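Local coordinates for multicopper oxidase (Arthrobacter sp. FB24, PDB 3GDC), which probably oxidises phenolic substrates of the laccase type through its bound copper ions, passing the electrons to dioxygen, at residues R158-G171 / V199-L213. Numbering follows the deposited sequence.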
ATOM      1  N   ARG A 158      25.051  10.916  -0.023  1.00 38.04           N
ATOM      2  CA  ARG A 158      24.838   9.454  -0.088  1.00 37.15           C
ATOM      3  C   ARG A 158      26.124   8.602  -0.046  1.00 36.47           C
ATOM      4  O   ARG A 158      26.893   8.576  -1.013  1.00 36.60           O
ATOM      5  CB  ARG A 158      23.945   9.061  -1.279  1.00 37.49           C
ATOM      6  CG  ARG A 158      22.988   7.904  -0.969  1.00 37.16           C
ATOM      7  CD  ARG A 158      22.224   7.403  -2.205  1.00 36.88           C
ATOM      8  NE  ARG A 158      20.951   8.089  -2.438  1.00 37.09           N
ATOM      9  CZ  ARG A 158      20.355   8.172  -3.629  1.00 36.65           C
ATOM     10  NH1 ARG A 158      20.916   7.610  -4.698  1.00 36.94           N
ATOM     11  NH2 ARG A 158      19.198   8.813  -3.760  1.00 34.14           N
ATOM     12  N   PRO A 159      26.351   7.896   1.082  1.00 35.43           N
ATOM     13  CA  PRO A 159      27.538   7.045   1.296  1.00 34.62           C
ATOM     14  C   PRO A 159      27.743   6.035   0.165  1.00 33.79           C
ATOM     15  O   PRO A 159      26.761   5.522  -0.374  1.00 33.84           O
ATOM     16  CB  PRO A 159      27.208   6.300   2.593  1.00 34.63           C
ATOM     17  CG  PRO A 159      26.246   7.170   3.299  1.00 34.81           C
ATOM     18  CD  PRO A 159      25.446   7.875   2.245  1.00 35.37           C
ATOM     19  N   PRO A 160      29.008   5.737  -0.184  1.00 32.92           N
ATOM     20  CA  PRO A 160      29.243   4.838  -1.314  1.00 32.01           C
ATOM     21  C   PRO A 160      28.798   3.415  -0.985  1.00 30.67           C
ATOM     22  O   PRO A 160      29.085   2.915   0.104  1.00 30.75           O
ATOM     23  CB  PRO A 160      30.760   4.903  -1.511  1.00 32.11           C
ATOM     24  CG  PRO A 160      31.294   5.248  -0.173  1.00 32.79           C
ATOM     25  CD  PRO A 160      30.273   6.176   0.437  1.00 33.15           C
ATOM     26  N   ALA A 161      28.069   2.796  -1.910  1.00 29.29           N
ATOM     27  CA  ALA A 161      27.673   1.397  -1.767  1.00 27.60           C
ATOM     28  C   ALA A 161      28.771   0.507  -2.319  1.00 26.63           C
ATOM     29  O   ALA A 161      29.472   0.885  -3.260  1.00 26.40           O
ATOM     30  CB  ALA A 161      26.368   1.128  -2.498  1.00 27.45           C
ATOM     31  N   ASP A 162      28.910  -0.680  -1.743  1.00 25.18           N
ATOM     32  CA  ASP A 162      29.874  -1.648  -2.235  1.00 24.26           C
ATOM     33  C   ASP A 162      29.350  -2.364  -3.475  1.00 23.36           C
ATOM     34  O   ASP A 162      30.130  -2.802  -4.316  1.00 22.31           O
ATOM     35  CB  ASP A 162      30.234  -2.650  -1.142  1.00 24.52           C
ATOM     36  CG  ASP A 162      30.937  -1.998   0.027  1.00 26.97           C
ATOM     37  OD1 ASP A 162      31.923  -1.261  -0.226  1.00 27.99           O
ATOM     38  OD2 ASP A 162      30.498  -2.202   1.189  1.00 27.89           O
ATOM     39  N   ASP A 163      28.027  -2.474  -3.594  1.00 21.86           N
ATOM     40  CA  ASP A 163      27.401  -3.161  -4.729  1.00 21.14           C
ATOM     41  C   ASP A 163      26.048  -2.509  -5.009  1.00 20.62           C
ATOM     42  O   ASP A 163      25.113  -2.668  -4.232  1.00 21.44           O
ATOM     43  CB  ASP A 163      27.228  -4.660  -4.418  1.00 21.67           C
ATOM     44  CG  ASP A 163      26.849  -5.500  -5.649  1.00 23.24           C
ATOM     45  OD1 ASP A 163      26.585  -4.948  -6.743  1.00 24.43           O
ATOM     46  OD2 ASP A 163      26.817  -6.748  -5.515  1.00 25.41           O
ATOM     47  N   GLU A 164      25.951  -1.767  -6.103  1.00 18.74           N
ATOM     48  CA  GLU A 164      24.711  -1.075  -6.446  1.00 18.08           C
ATOM     49  C   GLU A 164      24.037  -1.775  -7.609  1.00 17.55           C
ATOM     50  O   GLU A 164      24.693  -2.204  -8.573  1.00 16.72           O
ATOM     51  CB  GLU A 164      24.987   0.388  -6.793  1.00 19.01           C
ATOM     52  CG  GLU A 164      23.755   1.306  -6.775  1.00 19.83           C
ATOM     53  CD  GLU A 164      24.148   2.765  -6.629  1.00 23.90           C
ATOM     54  OE1 GLU A 164      25.369   3.022  -6.515  1.00 27.39           O
ATOM     55  OE2 GLU A 164      23.263   3.650  -6.616  1.00 20.85           O
ATOM     56  N   MET A 165      22.723  -1.910  -7.515  1.00 16.29           N
ATOM     57  CA  MET A 165      21.973  -2.643  -8.528  1.00 16.41           C
ATOM     58  C   MET A 165      20.576  -2.066  -8.742  1.00 14.85           C
ATOM     59  O   MET A 165      20.094  -1.248  -7.943  1.00 14.08           O
ATOM     60  CB  MET A 165      21.903  -4.136  -8.182  1.00 16.66           C
ATOM     61  CG  MET A 165      21.508  -4.429  -6.768  1.00 18.85           C
ATOM     62  SD  MET A 165      21.613  -6.196  -6.377  1.00 20.77           S
ATOM     63  CE  MET A 165      23.361  -6.412  -6.186  1.00 22.36           C
ATOM     64  N   VAL A 166      19.959  -2.483  -9.845  1.00 13.92           N
ATOM     65  CA  VAL A 166      18.606  -2.076 -10.207  1.00 14.53           C
ATOM     66  C   VAL A 166      17.729  -3.306 -10.438  1.00 14.64           C
ATOM     67  O   VAL A 166      18.136  -4.277 -11.081  1.00 13.77           O
ATOM     68  CB  VAL A 166      18.565  -1.085 -11.435  1.00 14.67           C
ATOM     69  CG1 VAL A 166      19.230  -1.670 -12.680  1.00 15.76           C
ATOM     70  CG2 VAL A 166      17.138  -0.626 -11.736  1.00 15.48           C
ATOM     71  N   MET A 167      16.521  -3.244  -9.890  1.00 13.83           N
ATOM     72  CA  MET A 167      15.539  -4.315 -10.030  1.00 14.40           C
ATOM     73  C   MET A 167      14.196  -3.747 -10.466  1.00 13.61           C
ATOM     74  O   MET A 167      13.538  -3.016  -9.704  1.00 13.95           O
ATOM     75  CB  MET A 167      15.384  -5.064  -8.701  1.00 13.76           C
ATOM     76  CG  MET A 167      16.619  -5.863  -8.332  1.00 15.27           C
ATOM     77  SD  MET A 167      16.297  -6.925  -6.917  1.00 16.16           S
ATOM     78  CE  MET A 167      17.827  -7.887  -6.909  1.00 15.51           C
ATOM     79  N   VAL A 168      13.790  -4.088 -11.684  1.00 13.28           N
ATOM     80  CA  VAL A 168      12.503  -3.652 -12.212  1.00 13.55           C
ATOM     81  C   VAL A 168      11.537  -4.846 -12.192  1.00 13.65           C
ATOM     82  O   VAL A 168      11.792  -5.888 -12.817  1.00 13.97           O
ATOM     83  CB  VAL A 168      12.613  -3.068 -13.637  1.00 13.11           C
ATOM     84  CG1 VAL A 168      11.244  -2.601 -14.125  1.00 14.88           C
ATOM     85  CG2 VAL A 168      13.647  -1.912 -13.690  1.00 13.87           C
ATOM     86  N   MET A 169      10.450  -4.688 -11.443  1.00 13.73           N
ATOM     87  CA  MET A 169       9.447  -5.739 -11.286  1.00 14.34           C
ATOM     88  C   MET A 169       8.354  -5.526 -12.317  1.00 14.34           C
ATOM     89  O   MET A 169       7.744  -4.449 -12.367  1.00 14.18           O
ATOM     90  CB  MET A 169       8.833  -5.701  -9.875  1.00 13.54           C
ATOM     91  CG  MET A 169       9.819  -5.827  -8.737  1.00 14.02           C
ATOM     92  SD  MET A 169       9.006  -5.777  -7.121  1.00 16.32           S
ATOM     93  CE  MET A 169       8.425  -4.066  -7.078  1.00 15.84           C
ATOM     94  N   ASN A 170       8.099  -6.542 -13.140  1.00 14.39           N
ATOM     95  CA  ASN A 170       7.085  -6.425 -14.180  1.00 14.55           C
ATOM     96  C   ASN A 170       6.198  -7.665 -14.292  1.00 15.40           C
ATOM     97  O   ASN A 170       6.323  -8.615 -13.504  1.00 15.72           O
ATOM     98  CB  ASN A 170       7.739  -6.139 -15.547  1.00 14.46           C
ATOM     99  CG  ASN A 170       8.543  -7.330 -16.076  1.00 14.02           C
ATOM    100  OD1 ASN A 170       8.590  -8.378 -15.436  1.00 15.53           O
ATOM    101  ND2 ASN A 170       9.164  -7.176 -17.247  1.00 14.81           N
ATOM    102  N   GLY A 171       5.309  -7.627 -15.280  1.00 15.74           N
ATOM    103  CA  GLY A 171       4.406  -8.734 -15.570  1.00 16.54           C
ATOM    104  C   GLY A 171       4.283  -8.887 -17.065  1.00 16.81           C
ATOM    105  O   GLY A 171       4.507  -7.935 -17.825  1.00 16.66           O
ATOM    106  N   VAL A 199      26.530 -11.500  -4.058  1.00 19.39           N
ATOM    107  CA  VAL A 199      26.927 -10.388  -3.180  1.00 19.30           C
ATOM    108  C   VAL A 199      27.941 -10.879  -2.132  1.00 19.45           C
ATOM    109  O   VAL A 199      28.096 -12.081  -1.935  1.00 19.28           O
ATOM    110  CB  VAL A 199      25.710  -9.738  -2.461  1.00 19.18           C
ATOM    111  CG1 VAL A 199      24.717  -9.110  -3.470  1.00 19.41           C
ATOM    112  CG2 VAL A 199      25.016 -10.753  -1.538  1.00 19.79           C
ATOM    113  N   LYS A 200      28.617  -9.951  -1.464  1.00 20.10           N
ATOM    114  CA  LYS A 200      29.624 -10.310  -0.467  1.00 20.63           C
ATOM    115  C   LYS A 200      29.123 -10.069   0.955  1.00 20.72           C
ATOM    116  O   LYS A 200      28.518  -9.042   1.235  1.00 20.64           O
ATOM    117  CB  LYS A 200      30.914  -9.519  -0.710  1.00 21.46           C
ATOM    118  CG  LYS A 200      31.636  -9.901  -1.988  1.00 22.94           C
ATOM    119  CD  LYS A 200      32.710  -8.886  -2.345  1.00 28.36           C
ATOM    120  CE  LYS A 200      33.007  -8.932  -3.839  1.00 30.38           C
ATOM    121  NZ  LYS A 200      34.038  -7.941  -4.234  1.00 32.74           N
ATOM    122  N   GLN A 201      29.391 -11.020   1.853  1.00 21.20           N
ATOM    123  CA  GLN A 201      29.045 -10.879   3.269  1.00 22.00           C
ATOM    124  C   GLN A 201      29.531  -9.538   3.822  1.00 22.13           C
ATOM    125  O   GLN A 201      30.674  -9.126   3.566  1.00 22.11           O
ATOM    126  CB  GLN A 201      29.662 -12.041   4.067  1.00 22.08           C
ATOM    127  CG  GLN A 201      29.179 -12.189   5.495  1.00 22.99           C
ATOM    128  CD  GLN A 201      29.903 -13.309   6.239  1.00 23.60           C
ATOM    129  OE1 GLN A 201      30.850 -13.914   5.715  1.00 26.68           O
ATOM    130  NE2 GLN A 201      29.472 -13.579   7.465  1.00 25.19           N
ATOM    131  N   HIS A 202      28.640  -8.856   4.544  1.00 22.34           N
ATOM    132  CA  HIS A 202      28.926  -7.600   5.266  1.00 22.87           C
ATOM    133  C   HIS A 202      28.973  -6.338   4.395  1.00 22.81           C
ATOM    134  O   HIS A 202      28.947  -5.226   4.927  1.00 22.79           O
ATOM    135  CB  HIS A 202      30.208  -7.695   6.131  1.00 23.37           C
ATOM    136  CG  HIS A 202      30.196  -8.822   7.121  1.00 25.17           C
ATOM    137  ND1 HIS A 202      29.218  -8.961   8.083  1.00 26.84           N
ATOM    138  CD2 HIS A 202      31.050  -9.858   7.302  1.00 27.92           C
ATOM    139  CE1 HIS A 202      29.464 -10.040   8.807  1.00 27.49           C
ATOM    140  NE2 HIS A 202      30.570 -10.603   8.352  1.00 27.75           N
ATOM    141  N   GLU A 203      29.060  -6.504   3.076  1.00 22.90           N
ATOM    142  CA  GLU A 203      29.173  -5.365   2.157  1.00 23.30           C
ATOM    143  C   GLU A 203      27.861  -4.592   2.045  1.00 22.52           C
ATOM    144  O   GLU A 203      26.782  -5.167   2.148  1.00 22.35           O
ATOM    145  CB  GLU A 203      29.588  -5.827   0.762  1.00 23.63           C
ATOM    146  CG  GLU A 203      31.075  -6.096   0.595  1.00 27.61           C
ATOM    147  CD  GLU A 203      31.524  -5.978  -0.858  1.00 31.45           C
ATOM    148  OE1 GLU A 203      30.677  -6.160  -1.768  1.00 32.55           O
ATOM    149  OE2 GLU A 203      32.728  -5.701  -1.088  1.00 33.05           O
ATOM    150  N   LEU A 204      27.954  -3.286   1.823  1.00 21.67           N
ATOM    151  CA  LEU A 204      26.746  -2.483   1.645  1.00 20.91           C
ATOM    152  C   LEU A 204      26.146  -2.650   0.248  1.00 20.31           C
ATOM    153  O   LEU A 204      26.727  -2.207  -0.751  1.00 20.72           O
ATOM    154  CB  LEU A 204      27.021  -1.007   1.923  1.00 21.31           C
ATOM    155  CG  LEU A 204      25.788  -0.099   1.891  1.00 21.41           C
ATOM    156  CD1 LEU A 204      24.752  -0.516   2.927  1.00 21.99           C
ATOM    157  CD2 LEU A 204      26.223   1.346   2.127  1.00 22.84           C
ATOM    158  N   VAL A 205      24.979  -3.288   0.194  1.00 19.58           N
ATOM    159  CA  VAL A 205      24.261  -3.517  -1.057  1.00 18.44           C
ATOM    160  C   VAL A 205      23.141  -2.476  -1.163  1.00 17.74           C
ATOM    161  O   VAL A 205      22.387  -2.292  -0.214  1.00 17.58           O
ATOM    162  CB  VAL A 205      23.687  -4.956  -1.111  1.00 18.49           C
ATOM    163  CG1 VAL A 205      22.802  -5.151  -2.359  1.00 19.35           C
ATOM    164  CG2 VAL A 205      24.819  -5.989  -1.063  1.00 19.44           C
ATOM    165  N   ARG A 206      23.057  -1.784  -2.304  1.00 17.00           N
ATOM    166  CA  ARG A 206      22.049  -0.759  -2.528  1.00 15.81           C
ATOM    167  C   ARG A 206      21.253  -1.135  -3.780  1.00 16.03           C
ATOM    168  O   ARG A 206      21.809  -1.255  -4.875  1.00 15.45           O
ATOM    169  CB  ARG A 206      22.697   0.636  -2.694  1.00 16.36           C
ATOM    170  CG  ARG A 206      21.734   1.764  -3.034  1.00 16.35           C
ATOM    171  CD  ARG A 206      22.408   3.156  -2.991  1.00 17.07           C
ATOM    172  NE  ARG A 206      22.884   3.468  -1.643  1.00 18.62           N
ATOM    173  CZ  ARG A 206      24.039   4.078  -1.362  1.00 19.94           C
ATOM    174  NH1 ARG A 206      24.846   4.464  -2.336  1.00 21.25           N
ATOM    175  NH2 ARG A 206      24.380   4.296  -0.093  1.00 20.38           N
ATOM    176  N   ILE A 207      19.954  -1.324  -3.604  1.00 14.67           N
ATOM    177  CA  ILE A 207      19.094  -1.751  -4.698  1.00 14.15           C
ATOM    178  C   ILE A 207      18.097  -0.647  -5.036  1.00 13.61           C
ATOM    179  O   ILE A 207      17.386  -0.156  -4.162  1.00 13.90           O
ATOM    180  CB  ILE A 207      18.304  -3.039  -4.320  1.00 14.35           C
ATOM    181  CG1 ILE A 207      19.251  -4.155  -3.865  1.00 14.77           C
ATOM    182  CG2 ILE A 207      17.419  -3.497  -5.501  1.00 14.42           C
ATOM    183  CD1 ILE A 207      18.525  -5.342  -3.181  1.00 15.51           C
ATOM    184  N   HIS A 208      18.030  -0.288  -6.312  1.00 12.74           N
ATOM    185  CA  HIS A 208      16.972   0.581  -6.802  1.00 12.75           C
ATOM    186  C   HIS A 208      15.828  -0.300  -7.295  1.00 12.45           C
ATOM    187  O   HIS A 208      15.937  -0.921  -8.348  1.00 12.63           O
ATOM    188  CB  HIS A 208      17.501   1.458  -7.935  1.00 13.65           C
ATOM    189  CG  HIS A 208      18.640   2.318  -7.505  1.00 13.22           C
ATOM    190  ND1 HIS A 208      18.463   3.560  -6.937  1.00 15.59           N
ATOM    191  CD2 HIS A 208      19.973   2.082  -7.496  1.00 15.34           C
ATOM    192  CE1 HIS A 208      19.642   4.066  -6.621  1.00 16.68           C
ATOM    193  NE2 HIS A 208      20.574   3.185  -6.940  1.00 16.80           N
ATOM    194  N   LEU A 209      14.732  -0.325  -6.543  1.00 12.67           N
ATOM    195  CA  LEU A 209      13.604  -1.222  -6.852  1.00 12.80           C
ATOM    196  C   LEU A 209      12.448  -0.440  -7.427  1.00 12.99           C
ATOM    197  O   LEU A 209      11.946   0.475  -6.776  1.00 12.99           O
ATOM    198  CB  LEU A 209      13.133  -1.937  -5.577  1.00 13.39           C
ATOM    199  CG  LEU A 209      11.953  -2.896  -5.763  1.00 14.25           C
ATOM    200  CD1 LEU A 209      12.425  -4.139  -6.481  1.00 13.14           C
ATOM    201  CD2 LEU A 209      11.384  -3.243  -4.391  1.00 15.25           C
ATOM    202  N   ILE A 210      12.022  -0.817  -8.629  1.00 12.30           N
ATOM    203  CA  ILE A 210      11.008  -0.076  -9.366  1.00 12.93           C
ATOM    204  C   ILE A 210       9.882  -0.996  -9.778  1.00 12.97           C
ATOM    205  O   ILE A 210      10.128  -2.034 -10.389  1.00 12.61           O
ATOM    206  CB  ILE A 210      11.606   0.548 -10.646  1.00 13.79           C
ATOM    207  CG1 ILE A 210      12.764   1.467 -10.277  1.00 14.18           C
ATOM    208  CG2 ILE A 210      10.533   1.276 -11.455  1.00 14.30           C
ATOM    209  CD1 ILE A 210      13.771   1.653 -11.386  1.00 15.59           C
ATOM    210  N   ASN A 211       8.648  -0.583  -9.490  1.00 13.05           N
ATOM    211  CA  ASN A 211       7.498  -1.368  -9.893  1.00 13.46           C
ATOM    212  C   ASN A 211       6.825  -0.816 -11.144  1.00 13.62           C
ATOM    213  O   ASN A 211       6.285   0.300 -11.112  1.00 13.56           O
ATOM    214  CB  ASN A 211       6.467  -1.471  -8.760  1.00 13.86           C
ATOM    215  CG  ASN A 211       5.342  -2.424  -9.115  1.00 14.99           C
ATOM    216  OD1 ASN A 211       5.581  -3.429  -9.798  1.00 15.05           O
ATOM    217  ND2 ASN A 211       4.117  -2.114  -8.685  1.00 15.33           N
ATOM    218  N   VAL A 212       6.832  -1.600 -12.229  1.00 13.10           N
ATOM    219  CA  VAL A 212       6.067  -1.236 -13.435  1.00 14.07           C
ATOM    220  C   VAL A 212       4.887  -2.180 -13.723  1.00 14.24           C
ATOM    221  O   VAL A 212       4.243  -2.080 -14.760  1.00 14.59           O
ATOM    222  CB  VAL A 212       6.956  -1.104 -14.682  1.00 13.71           C
ATOM    223  CG1 VAL A 212       8.065  -0.104 -14.442  1.00 15.05           C
ATOM    224  CG2 VAL A 212       7.536  -2.472 -15.081  1.00 14.57           C
ATOM    225  N   LEU A 213       4.612  -3.095 -12.795  1.00 15.29           N
ATOM    226  CA  LEU A 213       3.591  -4.106 -13.020  1.00 15.16           C
ATOM    227  C   LEU A 213       2.235  -3.509 -13.411  1.00 15.57           C
ATOM    228  O   LEU A 213       1.670  -2.687 -12.696  1.00 14.96           O
ATOM    229  CB  LEU A 213       3.459  -5.011 -11.786  1.00 15.05           C
ATOM    230  CG  LEU A 213       2.376  -6.085 -11.819  1.00 16.21           C
ATOM    231  CD1 LEU A 213       2.652  -7.096 -12.933  1.00 16.06           C
ATOM    232  CD2 LEU A 213       2.370  -6.759 -10.452  1.00 15.49           C
TER
HETATM  233  O   HOH W   1      31.350  -5.899  -4.262  1.00 32.48           O
HETATM  234  O   HOH W   2      28.495  -7.365  -2.539  1.00 31.20           O
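Two nitrogens of Arg-206, NH1 and NH2, converge on one acceptor, the carbonyl oxygen of Pro-159, with NH2 2.7 Å from Pro-159 O and the oxygen lying in the guanidinium plane. That plane is sandwiched: Arg-158 CD sits over its centre on one face, Ala-161 CB near the rim of the other. With CG anti to the backbone N (chi1 176°) and a bend at chi3, Arg-206 reaches the loop preceding strand 163-171, while its NE pairs with Glu-257. A leucine here would probably leave Pro-159 O without both N-H donors, take from Glu-257 its salt-bridge mate and let the 158-161 loop shift. Beside Arg-206, His-208 NE2 gives a nearly straight bond (175°) to the anti lone pair of Glu-164 OE2, 2.7 Å away, carboxylate and ring almost coplanar; with ND1 bonded to Thr-128 OG1, the two bonds together fix the ring's rotation. Asp-162 OD2 accepts from Leu-204 N at 2.8 Å. Leu-204 O takes both Asp-162 N and Asp-163 N, and parallel backbone bonding continues to Val-212 N on Met-169 O. On the other face Met-165, Met-167 and Met-169 lie alongside Ile-207 and Leu-209. In this cupredoxin-like beta sandwich, strand 182-185 flanks 163-171, strand 253-258 flanks 205-211, and strands 218-223 and 281-287 cover the methionine face.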